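Local coordinates for protein citrate synthase (Mycobacterium tuberculosis, PDB 4TVM) that catalyses the condensation of oxaloacetate with acetyl-CoA and water to give citrate and CoA, a step of the Krebs cycle, at residues A175-K180 / Q185-P190; A273-L278 / F378-F383. All coordinates share one frame; numbering follows the deposited sequence.

Contact 1: residues A175-K180 / Q185-P190; sequences AAYAYK and QPFLYP
The ammonium nitrogen of Lys-180 is gripped by several acceptors: NZ donates to the side-chain carbonyl of Gln-185, with OE1 2.6 Å away, hydrogen-bonds to the backbone O of Gly-206, and makes a weaker bond to the O of Thr-204. The nitrogen lies in the plane of the Gln-185 amide carbonyl, at a C=O...N angle of 156°. A bend at chi2 (-57°) turns the otherwise extended lysine chain back over the loop, where its CD packs on Gln-185 CB at 3.6 Å. The same two residues are also joined through their backbones, Gln-185 N donating to Lys-180 O at 3.1 Å.

Further along, Phe-187 lays its ring against Tyr-177 in an offset stack, centroids 4.2 Å apart and planes inclined by 30°. The pairing is reciprocal: Tyr-177 CB sits over the face of the Phe-187 ring, 3.9 Å from its centroid, and Phe-187 CB sits likewise over the tyrosine ring, both as CH-pi contacts. Lys-180 CB approaches Phe-187 CD1 at 3.5 Å, and Phe-124 meets the phenylalanine ring edge-to-face. Beyond the stack, the phenol of Tyr-177 donates to Leu-188 O, its OH 2.7 Å away and in the carbonyl plane, which satisfies the hydroxyl of this buried tyrosine and ties it to the loop backbone.

Helix 159-182 thus holds the extended segment that follows it, a local chain reversal after a helix C-terminus, within the largely helical citrate synthase fold and away from the oxaloacetate pocket.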
ATOM      1  N   ALA A 175       7.186   1.262 -17.653  1.00 35.27           N
ATOM      2  CA  ALA A 175       6.212   0.275 -18.083  1.00 32.58           C
ATOM      3  C   ALA A 175       6.592  -0.257 -19.464  1.00 37.22           C
ATOM      4  O   ALA A 175       6.426  -1.444 -19.744  1.00 36.73           O
ATOM      5  CB  ALA A 175       4.847   0.904 -18.123  1.00 33.07           C
ATOM      6  N   ALA A 176       7.091   0.611 -20.334  1.00 37.47           N
ATOM      7  CA  ALA A 176       7.540   0.148 -21.637  1.00 42.60           C
ATOM      8  C   ALA A 176       8.737  -0.775 -21.478  1.00 46.12           C
ATOM      9  O   ALA A 176       8.837  -1.746 -22.223  1.00 49.74           O
ATOM     10  CB  ALA A 176       7.913   1.316 -22.535  1.00 43.14           C
ATOM     11  N   TYR A 177       9.641  -0.492 -20.534  1.00 39.12           N
ATOM     12  CA  TYR A 177      10.777  -1.390 -20.345  1.00 41.11           C
ATOM     13  C   TYR A 177      10.386  -2.727 -19.757  1.00 39.47           C
ATOM     14  O   TYR A 177      10.983  -3.739 -20.069  1.00 42.15           O
ATOM     15  CB  TYR A 177      11.848  -0.752 -19.486  1.00 41.30           C
ATOM     16  CG  TYR A 177      12.614   0.313 -20.200  1.00 46.76           C
ATOM     17  CD1 TYR A 177      12.202   0.804 -21.445  1.00 49.12           C
ATOM     18  CD2 TYR A 177      13.749   0.840 -19.641  1.00 48.38           C
ATOM     19  CE1 TYR A 177      12.913   1.784 -22.086  1.00 46.36           C
ATOM     20  CE2 TYR A 177      14.467   1.815 -20.287  1.00 50.14           C
ATOM     21  CZ  TYR A 177      14.040   2.278 -21.504  1.00 46.89           C
ATOM     22  OH  TYR A 177      14.761   3.254 -22.114  1.00 49.20           O
ATOM     23  N   ALA A 178       9.383  -2.729 -18.899  1.00 38.74           N
ATOM     24  CA  ALA A 178       8.929  -3.963 -18.294  1.00 37.06           C
ATOM     25  C   ALA A 178       8.309  -4.844 -19.364  1.00 36.69           C
ATOM     26  O   ALA A 178       8.420  -6.053 -19.313  1.00 41.54           O
ATOM     27  CB  ALA A 178       7.939  -3.654 -17.195  1.00 34.98           C
ATOM     28  N   TYR A 179       7.636  -4.234 -20.332  1.00 38.70           N
ATOM     29  CA  TYR A 179       7.126  -4.974 -21.496  1.00 39.37           C
ATOM     30  C   TYR A 179       8.281  -5.543 -22.254  1.00 37.37           C
ATOM     31  O   TYR A 179       8.313  -6.720 -22.534  1.00 40.43           O
ATOM     32  CB  TYR A 179       6.314  -4.075 -22.450  1.00 38.15           C
ATOM     33  CG  TYR A 179       5.932  -4.793 -23.688  1.00 38.84           C
ATOM     34  CD1 TYR A 179       4.966  -5.777 -23.660  1.00 41.67           C
ATOM     35  CD2 TYR A 179       6.567  -4.522 -24.912  1.00 40.35           C
ATOM     36  CE1 TYR A 179       4.620  -6.461 -24.816  1.00 40.55           C
ATOM     37  CE2 TYR A 179       6.231  -5.204 -26.066  1.00 35.34           C
ATOM     38  CZ  TYR A 179       5.262  -6.176 -26.006  1.00 37.39           C
ATOM     39  OH  TYR A 179       4.905  -6.859 -27.137  1.00 36.62           O
ATOM     40  N   LYS A 180       9.258  -4.722 -22.578  1.00 38.63           N
ATOM     41  CA  LYS A 180      10.357  -5.239 -23.396  1.00 45.00           C
ATOM     42  C   LYS A 180      11.038  -6.411 -22.732  1.00 43.82           C
ATOM     43  O   LYS A 180      11.460  -7.361 -23.407  1.00 42.21           O
ATOM     44  CB  LYS A 180      11.369  -4.148 -23.711  1.00 47.04           C
ATOM     45  CG  LYS A 180      10.818  -3.104 -24.683  1.00 45.15           C
ATOM     46  CD  LYS A 180      10.368  -3.784 -25.962  1.00 46.81           C
ATOM     47  CE  LYS A 180      10.295  -2.820 -27.142  1.00 48.68           C
ATOM     48  NZ  LYS A 180       9.891  -3.547 -28.376  1.00 47.66           N
ATOM     49  N   GLN A 185      12.993  -8.239 -25.909  1.00 43.79           N
ATOM     50  CA  GLN A 185      13.364  -7.152 -26.809  1.00 42.66           C
ATOM     51  C   GLN A 185      14.257  -6.027 -26.260  1.00 40.04           C
ATOM     52  O   GLN A 185      14.203  -5.688 -25.080  1.00 42.19           O
ATOM     53  CB  GLN A 185      12.109  -6.598 -27.450  1.00 42.08           C
ATOM     54  CG  GLN A 185      11.359  -7.682 -28.201  1.00 43.26           C
ATOM     55  CD  GLN A 185       9.977  -7.268 -28.645  1.00 43.78           C
ATOM     56  OE1 GLN A 185       9.636  -6.075 -28.704  1.00 47.85           O
ATOM     57  NE2 GLN A 185       9.185  -8.248 -29.003  1.00 41.56           N
ATOM     58  N   PRO A 186      15.095  -5.451 -27.135  1.00 36.25           N
ATOM     59  CA  PRO A 186      15.934  -4.349 -26.723  1.00 36.01           C
ATOM     60  C   PRO A 186      15.119  -3.228 -26.180  1.00 38.97           C
ATOM     61  O   PRO A 186      13.992  -3.008 -26.619  1.00 43.04           O
ATOM     62  CB  PRO A 186      16.583  -3.869 -28.025  1.00 32.70           C
ATOM     63  CG  PRO A 186      16.360  -4.907 -29.013  1.00 32.86           C
ATOM     64  CD  PRO A 186      15.423  -5.934 -28.489  1.00 33.79           C
ATOM     65  N   PHE A 187      15.675  -2.488 -25.250  1.00 42.60           N
ATOM     66  CA  PHE A 187      14.992  -1.286 -24.835  1.00 42.93           C
ATOM     67  C   PHE A 187      15.369  -0.241 -25.842  1.00 44.73           C
ATOM     68  O   PHE A 187      16.493  -0.216 -26.288  1.00 53.54           O
ATOM     69  CB  PHE A 187      15.423  -0.806 -23.466  1.00 37.32           C
ATOM     70  CG  PHE A 187      15.111  -1.754 -22.334  1.00 38.71           C
ATOM     71  CD1 PHE A 187      14.424  -2.962 -22.516  1.00 41.98           C
ATOM     72  CD2 PHE A 187      15.483  -1.411 -21.056  1.00 37.15           C
ATOM     73  CE1 PHE A 187      14.144  -3.787 -21.425  1.00 40.89           C
ATOM     74  CE2 PHE A 187      15.206  -2.230 -19.986  1.00 38.47           C
ATOM     75  CZ  PHE A 187      14.534  -3.417 -20.167  1.00 37.81           C
ATOM     76  N   LEU A 188      14.431   0.632 -26.191  1.00 48.83           N
ATOM     77  CA  LEU A 188      14.746   1.861 -26.950  1.00 44.93           C
ATOM     78  C   LEU A 188      14.868   3.035 -25.989  1.00 42.05           C
ATOM     79  O   LEU A 188      14.626   2.878 -24.796  1.00 36.64           O
ATOM     80  CB  LEU A 188      13.641   2.147 -27.984  1.00 45.91           C
ATOM     81  CG  LEU A 188      13.870   1.568 -29.391  1.00 49.24           C
ATOM     82  CD1 LEU A 188      14.376   0.143 -29.295  1.00 47.39           C
ATOM     83  CD2 LEU A 188      12.613   1.622 -30.270  1.00 49.24           C
ATOM     84  N   TYR A 189      15.220   4.217 -26.513  1.00 41.44           N
ATOM     85  CA  TYR A 189      15.206   5.454 -25.731  1.00 40.77           C
ATOM     86  C   TYR A 189      14.125   6.425 -26.184  1.00 39.57           C
ATOM     87  O   TYR A 189      13.637   6.288 -27.270  1.00 49.18           O
ATOM     88  CB  TYR A 189      16.549   6.127 -25.819  1.00 40.27           C
ATOM     89  CG  TYR A 189      17.605   5.415 -25.033  1.00 42.71           C
ATOM     90  CD1 TYR A 189      17.779   5.668 -23.667  1.00 44.41           C
ATOM     91  CD2 TYR A 189      18.440   4.492 -25.642  1.00 40.76           C
ATOM     92  CE1 TYR A 189      18.764   5.013 -22.938  1.00 39.05           C
ATOM     93  CE2 TYR A 189      19.418   3.849 -24.938  1.00 37.80           C
ATOM     94  CZ  TYR A 189      19.572   4.109 -23.591  1.00 39.20           C
ATOM     95  OH  TYR A 189      20.564   3.460 -22.917  1.00 38.19           O
ATOM     96  N   PRO A 190      13.723   7.383 -25.330  1.00 43.91           N
ATOM     97  CA  PRO A 190      12.870   8.509 -25.741  1.00 48.30           C
ATOM     98  C   PRO A 190      13.337   9.271 -26.980  1.00 49.24           C
ATOM     99  O   PRO A 190      14.518   9.518 -27.131  1.00 48.54           O
ATOM    100  CB  PRO A 190      12.923   9.445 -24.527  1.00 46.46           C
ATOM    101  CG  PRO A 190      13.083   8.527 -23.369  1.00 44.73           C
ATOM    102  CD  PRO A 190      13.806   7.295 -23.854  1.00 45.87           C
TER

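Contact 2: residues A273-L278 / F378-F383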
ATOM      1  N   ALA A 273      -9.064 -10.092 -16.137  1.00 56.03           N
ATOM      2  CA  ALA A 273      -9.996 -11.180 -15.829  1.00 58.99           C
ATOM      3  C   ALA A 273     -10.888 -11.524 -17.021  1.00 57.30           C
ATOM      4  O   ALA A 273     -11.198 -12.696 -17.267  1.00 57.92           O
ATOM      5  CB  ALA A 273     -10.844 -10.832 -14.608  1.00 57.32           C
ATOM      6  N   VAL A 274     -11.283 -10.489 -17.753  1.00 60.32           N
ATOM      7  CA  VAL A 274     -12.174 -10.623 -18.901  1.00 60.45           C
ATOM      8  C   VAL A 274     -11.494 -11.397 -20.018  1.00 61.64           C
ATOM      9  O   VAL A 274     -12.075 -12.295 -20.622  1.00 61.70           O
ATOM     10  CB  VAL A 274     -12.611  -9.228 -19.399  1.00 59.35           C
ATOM     11  CG1 VAL A 274     -13.301  -9.300 -20.753  1.00 56.53           C
ATOM     12  CG2 VAL A 274     -13.531  -8.587 -18.372  1.00 58.84           C
ATOM     13  N   LEU A 275     -10.256 -11.041 -20.294  1.00 62.35           N
ATOM     14  CA  LEU A 275      -9.509 -11.747 -21.313  1.00 65.28           C
ATOM     15  C   LEU A 275      -9.327 -13.177 -20.884  1.00 67.02           C
ATOM     16  O   LEU A 275      -9.436 -14.089 -21.680  1.00 74.32           O
ATOM     17  CB  LEU A 275      -8.157 -11.092 -21.525  1.00 63.27           C
ATOM     18  CG  LEU A 275      -8.140 -10.051 -22.636  1.00 62.12           C
ATOM     19  CD1 LEU A 275      -7.921 -10.738 -23.966  1.00 64.26           C
ATOM     20  CD2 LEU A 275      -9.418  -9.233 -22.679  1.00 63.47           C
ATOM     21  N   GLU A 276      -9.056 -13.363 -19.609  1.00 69.10           N
ATOM     22  CA  GLU A 276      -8.862 -14.693 -19.081  1.00 69.86           C
ATOM     23  C   GLU A 276     -10.131 -15.476 -19.271  1.00 68.73           C
ATOM     24  O   GLU A 276     -10.085 -16.671 -19.549  1.00 69.68           O
ATOM     25  CB  GLU A 276      -8.492 -14.639 -17.604  1.00 67.31           C
ATOM     26  CG  GLU A 276      -7.062 -14.196 -17.378  1.00 69.20           C
ATOM     27  CD  GLU A 276      -6.730 -13.968 -15.907  1.00 68.47           C
ATOM     28  OE1 GLU A 276      -7.642 -14.024 -15.048  1.00 70.21           O
ATOM     29  OE2 GLU A 276      -5.543 -13.725 -15.610  1.00 60.48           O
ATOM     30  N   MET A 277     -11.266 -14.809 -19.111  1.00 63.20           N
ATOM     31  CA  MET A 277     -12.519 -15.461 -19.409  1.00 65.95           C
ATOM     32  C   MET A 277     -12.488 -15.862 -20.858  1.00 68.33           C
ATOM     33  O   MET A 277     -12.867 -16.958 -21.219  1.00 76.03           O
ATOM     34  CB  MET A 277     -13.699 -14.542 -19.211  1.00 62.54           C
ATOM     35  CG  MET A 277     -15.014 -15.204 -19.596  1.00 63.17           C
ATOM     36  SD  MET A 277     -16.373 -14.038 -19.882  1.00 73.12           S
ATOM     37  CE  MET A 277     -16.650 -13.390 -18.221  1.00 69.27           C
ATOM     38  N   LEU A 278     -12.046 -14.946 -21.691  1.00 71.15           N
ATOM     39  CA  LEU A 278     -12.029 -15.206 -23.116  1.00 76.22           C
ATOM     40  C   LEU A 278     -11.090 -16.306 -23.516  1.00 78.91           C
ATOM     41  O   LEU A 278     -11.417 -17.092 -24.382  1.00 76.06           O
ATOM     42  CB  LEU A 278     -11.672 -13.947 -23.900  1.00 70.94           C
ATOM     43  CG  LEU A 278     -12.788 -12.902 -23.902  1.00 67.08           C
ATOM     44  CD1 LEU A 278     -12.304 -11.611 -24.546  1.00 68.11           C
ATOM     45  CD2 LEU A 278     -14.043 -13.413 -24.583  1.00 61.21           C
ATOM     46  N   PHE A 378      -1.525  -4.862 -27.167  1.00 48.35           N
ATOM     47  CA  PHE A 378      -1.077  -5.048 -25.803  1.00 39.43           C
ATOM     48  C   PHE A 378      -1.467  -6.436 -25.364  1.00 40.42           C
ATOM     49  O   PHE A 378      -2.622  -6.854 -25.561  1.00 43.55           O
ATOM     50  CB  PHE A 378      -1.665  -3.990 -24.876  1.00 38.48           C
ATOM     51  CG  PHE A 378      -1.088  -2.604 -25.096  1.00 37.96           C
ATOM     52  CD1 PHE A 378       0.221  -2.326 -24.744  1.00 37.21           C
ATOM     53  CD2 PHE A 378      -1.843  -1.604 -25.666  1.00 36.87           C
ATOM     54  CE1 PHE A 378       0.760  -1.084 -24.958  1.00 37.14           C
ATOM     55  CE2 PHE A 378      -1.313  -0.352 -25.878  1.00 36.33           C
ATOM     56  CZ  PHE A 378      -0.004  -0.092 -25.526  1.00 37.07           C
ATOM     57  N   PRO A 379      -0.510  -7.171 -24.767  1.00 34.91           N
ATOM     58  CA  PRO A 379      -0.795  -8.470 -24.252  1.00 30.78           C
ATOM     59  C   PRO A 379      -1.441  -8.342 -22.877  1.00 35.51           C
ATOM     60  O   PRO A 379      -1.259  -7.321 -22.195  1.00 35.85           O
ATOM     61  CB  PRO A 379       0.581  -9.096 -24.147  1.00 34.44           C
ATOM     62  CG  PRO A 379       1.516  -7.952 -23.881  1.00 34.36           C
ATOM     63  CD  PRO A 379       0.886  -6.745 -24.496  1.00 35.53           C
ATOM     64  N   THR A 380      -2.176  -9.380 -22.465  1.00 34.23           N
ATOM     65  CA  THR A 380      -3.076  -9.266 -21.350  1.00 36.84           C
ATOM     66  C   THR A 380      -2.364  -8.829 -20.067  1.00 41.27           C
ATOM     67  O   THR A 380      -2.946  -8.126 -19.246  1.00 43.99           O
ATOM     68  CB  THR A 380      -3.854 -10.588 -21.143  1.00 38.71           C
ATOM     69  OG1 THR A 380      -4.577 -10.908 -22.344  1.00 37.76           O
ATOM     70  CG2 THR A 380      -4.843 -10.459 -19.992  1.00 35.93           C
ATOM     71  N   ARG A 381      -1.104  -9.223 -19.907  1.00 45.07           N
ATOM     72  CA  ARG A 381      -0.342  -8.881 -18.705  1.00 44.66           C
ATOM     73  C   ARG A 381       0.263  -7.488 -18.766  1.00 46.28           C
ATOM     74  O   ARG A 381       1.105  -7.146 -17.946  1.00 49.17           O
ATOM     75  CB  ARG A 381       0.755  -9.912 -18.446  1.00 52.54           C
ATOM     76  CG  ARG A 381       0.297 -11.083 -17.579  1.00 59.27           C
ATOM     77  CD  ARG A 381       1.074 -12.349 -17.877  1.00 64.82           C
ATOM     78  NE  ARG A 381       0.412 -13.543 -17.351  1.00 70.21           N
ATOM     79  CZ  ARG A 381       0.565 -14.774 -17.840  1.00 76.90           C
ATOM     80  NH1 ARG A 381       1.353 -15.010 -18.889  1.00 78.44           N
ATOM     81  NH2 ARG A 381      -0.087 -15.787 -17.281  1.00 82.96           N
ATOM     82  N   MET A 382      -0.152  -6.666 -19.721  1.00 43.85           N
ATOM     83  CA  MET A 382       0.192  -5.257 -19.647  1.00 40.66           C
ATOM     84  C   MET A 382      -0.998  -4.485 -19.162  1.00 37.70           C
ATOM     85  O   MET A 382      -0.853  -3.322 -18.868  1.00 38.38           O
ATOM     86  CB  MET A 382       0.640  -4.705 -21.006  1.00 42.18           C
ATOM     87  CG  MET A 382       2.102  -4.979 -21.343  1.00 44.90           C
ATOM     88  SD  MET A 382       3.261  -4.147 -20.238  1.00 50.02           S
ATOM     89  CE  MET A 382       3.221  -2.431 -20.789  1.00 45.65           C
ATOM     90  N   PHE A 383      -2.179  -5.098 -19.082  1.00 36.12           N
ATOM     91  CA  PHE A 383      -3.415  -4.314 -18.833  1.00 36.13           C
ATOM     92  C   PHE A 383      -3.419  -3.559 -17.531  1.00 42.23           C
ATOM     93  O   PHE A 383      -3.886  -2.395 -17.461  1.00 47.46           O
ATOM     94  CB  PHE A 383      -4.640  -5.212 -18.848  1.00 35.34           C
ATOM     95  CG  PHE A 383      -5.033  -5.707 -20.228  1.00 34.67           C
ATOM     96  CD1 PHE A 383      -4.206  -5.549 -21.344  1.00 35.02           C
ATOM     97  CD2 PHE A 383      -6.224  -6.354 -20.401  1.00 37.03           C
ATOM     98  CE1 PHE A 383      -4.579  -6.049 -22.585  1.00 33.37           C
ATOM     99  CE2 PHE A 383      -6.613  -6.836 -21.649  1.00 36.61           C
ATOM    100  CZ  PHE A 383      -5.788  -6.686 -22.738  1.00 32.32           C
TER
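Leu-275 projects from helix 270-281 into the angle between Thr-380 and Phe-383, and all four of its side-chain carbons touch one or both of them. Its CB meets both branches of the threonine, with Thr-380 CG2 at 3.7 Å. One bond further out, CG touches both partners at once, Thr-380 OG1 and Phe-383 CE2, the latter also at 3.7 Å. The methyls then part company. CD1 stays with the threonine hydroxyl oxygen, whereas CD2 reaches the phenylalanine ring at its edge and in its plane, 3.8 Å from CE2.

Thr-380 can offer both branches because its OG1 stands anti to its own carbonyl carbon (chi1 -58°), leaving CG2 anti to the backbone N. Its CA in turn lies over one face of the Phe-383 ring. The leucine side chain runs roughly perpendicular to that of the phenylalanine. Tyr-373 and Arg-374 of helix 367-375 add to the surroundings, packing on Phe-383 and Leu-275 respectively.

This is a small, buried van der Waals contact of helix 270-281 with the loop that leads into helix 383-403 and with that helix's first residue, Phe-383; the same helix carries the oxaloacetate-pocket residues Phe-387 and Arg-391 of citrate synthase.

How the contacts relate
Along the chain both segments of contact 1 precede those of contact 2, and their centres lie 20 Å apart, both within the citrate synthase family region. They nevertheless touch directly: the ring of Tyr-179, on helix 159-182, packs against Pro-379 and Met-382, in the loop between helices 367-375 and 383-403. Ala-175 of the same helix meets Met-382 and also leans on Val-385 and Leu-389. Helix 159-182 therefore has the 185-190 loop on one flank and the start of helix 383-403 on another, while the 378-383 segment passes between it and helix 270-281. Contact 1 is only partly buried and away from the annotated sites; contact 2 lies nearer the active site, with Phe-383 about 11 Å, side chain to ligand, from a bound oxaloacetate.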